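Local coordinates for protein putative cellulase CEL6 (Mycobacterium tuberculosis, PDB 1UP3) that probably hydrolyses internal beta-1,4-glucosidic bonds of cellulose as a family 6 endoglucanase, at residues 132-135 with 136-140. Residues are numbered along the deposited sequence; the frame is centred on the assembly and turned at random.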
loop_
_atom_site.group_PDB
_atom_site.type_symbol
_atom_site.label_atom_id
_atom_site.label_comp_id
_atom_site.label_asym_id
_atom_site.label_seq_id
_atom_site.Cartn_x
_atom_site.Cartn_y
_atom_site.Cartn_z
ATOM N N GLN A 132 -11.789 20.946 -1.512
ATOM C CA GLN A 132 -11.598 19.549 -1.933
ATOM C C GLN A 132 -10.633 18.828 -0.983
ATOM O O GLN A 132 -10.764 17.642 -0.730
ATOM C CB GLN A 132 -11.075 19.488 -3.349
ATOM C CG GLN A 132 -12.081 19.745 -4.429
ATOM C CD GLN A 132 -11.331 19.839 -5.794
ATOM O OE1 GLN A 132 -10.182 20.375 -5.880
ATOM N NE2 GLN A 132 -11.939 19.314 -6.821
ATOM N N ARG A 133 -9.645 19.557 -0.481
ATOM C CA ARG A 133 -8.666 18.993 0.444
ATOM C C ARG A 133 -9.353 18.602 1.729
ATOM O O ARG A 133 -9.141 17.502 2.249
ATOM C CB ARG A 133 -7.588 20.012 0.880
ATOM C CG ARG A 133 -6.543 20.395 -0.095
ATOM C CD ARG A 133 -5.558 21.439 0.482
ATOM N NE ARG A 133 -4.686 22.009 -0.546
ATOM C CZ ARG A 133 -3.631 22.790 -0.290
ATOM N NH1 ARG A 133 -3.283 23.076 0.956
ATOM N NH2 ARG A 133 -2.904 23.259 -1.294
ATOM N N GLN A 134 -10.210 19.468 2.256
ATOM C CA GLN A 134 -10.925 19.130 3.507
ATOM C C GLN A 134 -11.879 17.971 3.307
ATOM O O GLN A 134 -11.955 17.098 4.145
ATOM C CB GLN A 134 -11.665 20.331 4.069
ATOM C CG GLN A 134 -12.223 20.106 5.512
ATOM C CD GLN A 134 -11.131 19.669 6.513
ATOM O OE1 GLN A 134 -10.091 20.336 6.643
ATOM N NE2 GLN A 134 -11.355 18.537 7.203
ATOM N N GLU A 135 -12.529 17.922 2.158
ATOM C CA GLU A 135 -13.354 16.782 1.804
ATOM C C GLU A 135 -12.510 15.500 1.860
ATOM O O GLU A 135 -12.941 14.462 2.409
ATOM C CB GLU A 135 -13.930 16.944 0.418
ATOM C CG GLU A 135 -14.810 15.777 0.046
ATOM C CD GLU A 135 -15.280 15.779 -1.382
ATOM O OE1 GLU A 135 -14.453 15.854 -2.339
ATOM O OE2 GLU A 135 -16.496 15.654 -1.553
ATOM N N ARG A 136 -11.330 15.539 1.246
ATOM C CA ARG A 136 -10.474 14.338 1.195
ATOM C C ARG A 136 -10.104 13.904 2.616
ATOM O O ARG A 136 -10.142 12.712 2.928
ATOM C CB ARG A 136 -9.208 14.607 0.362
ATOM C CG ARG A 136 -8.178 13.469 0.413
ATOM C CD ARG A 136 -7.113 13.560 -0.589
ATOM N NE ARG A 136 -7.542 13.274 -1.935
ATOM C CZ ARG A 136 -6.705 13.153 -2.949
ATOM N NH1 ARG A 136 -5.388 13.275 -2.729
ATOM N NH2 ARG A 136 -7.125 12.947 -4.161
ATOM N N PHE A 137 -9.742 14.861 3.462
ATOM C CA PHE A 137 -9.374 14.531 4.844
ATOM C C PHE A 137 -10.585 13.892 5.556
ATOM O O PHE A 137 -10.435 12.898 6.275
ATOM C CB PHE A 137 -8.877 15.749 5.620
ATOM C CG PHE A 137 -7.579 16.350 5.103
ATOM C CD1 PHE A 137 -6.719 15.638 4.310
ATOM C CD2 PHE A 137 -7.243 17.652 5.419
ATOM C CE1 PHE A 137 -5.535 16.209 3.846
ATOM C CE2 PHE A 137 -6.060 18.209 4.952
ATOM C CZ PHE A 137 -5.214 17.467 4.181
ATOM N N ASP A 138 -11.783 14.442 5.330
ATOM C CA ASP A 138 -13.007 13.848 5.875
ATOM C C ASP A 138 -13.266 12.422 5.413
ATOM O O ASP A 138 -13.727 11.595 6.212
ATOM C CB ASP A 138 -14.220 14.714 5.585
ATOM C CG ASP A 138 -14.169 16.054 6.277
ATOM O OD1 ASP A 138 -13.378 16.241 7.236
ATOM O OD2 ASP A 138 -14.906 16.982 5.896
ATOM N N LEU A 139 -12.946 12.119 4.151
ATOM C CA LEU A 139 -13.108 10.776 3.611
ATOM C C LEU A 139 -12.106 9.788 4.208
ATOM O O LEU A 139 -12.468 8.658 4.520
ATOM C CB LEU A 139 -12.991 10.814 2.082
ATOM C CG LEU A 139 -14.138 11.564 1.409
ATOM C CD1 LEU A 139 -13.848 11.647 -0.090
ATOM C CD2 LEU A 139 -15.476 11.009 1.684
ATOM N N VAL A 140 -10.870 10.230 4.420
ATOM C CA VAL A 140 -9.893 9.375 5.042
ATOM C C VAL A 140 -10.286 9.132 6.498
ATOM O O VAL A 140 -10.150 8.021 6.996
ATOM C CB VAL A 140 -8.461 9.917 4.877
ATOM C CG1 VAL A 140 -7.471 9.025 5.638
ATOM C CG2 VAL A 140 -8.116 9.949 3.389
#
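The amide nitrogens of R136, F137, D138 and L139 bond to the carbonyl oxygens of Q132, R133, Q134 and E135, the regular i to i+4 pattern of an alpha-helix. These residues run from near the start of helix 130-147 to just past its middle. It is one of the helices packed around the parallel beta-sheet of the family 6 catalytic domain.

One side-chain bond adds to the backbone set. Q134 NE2 donates to D138 OD1 at 3.1 Å, one helical turn on. Q134 has CG anti to its N (chi1 -170°) and then bends at chi2 (55°), which turns the amide forward along the helix toward D138. The donor keeps OD1 in the amide plane but meets it from above the carboxylate plane. OD1 also forms a salt bridge with R141, so the amide and the guanidinium share one oxygen.

R133 O lies over one face of the F137 ring, 3.4 Å from its plane and offset toward the rim. Q134 OE1 is near the ring edge, 4.1 Å from F137 CD2, with the amide nearly perpendicular to the ring. F137 also touches R173 and D176 of helix 167-176.

The guanidinium of the buried R136 reaches away from the preceding turn. R136 NH1 hydrogen-bonds to A121 O, and R136 NH2 to P79 O. L139 packs on Y97 and R98 of helix 94-108. L139 CG comes to 3.3 Å from E135 O, the oxygen that also accepts the bond from L139 N.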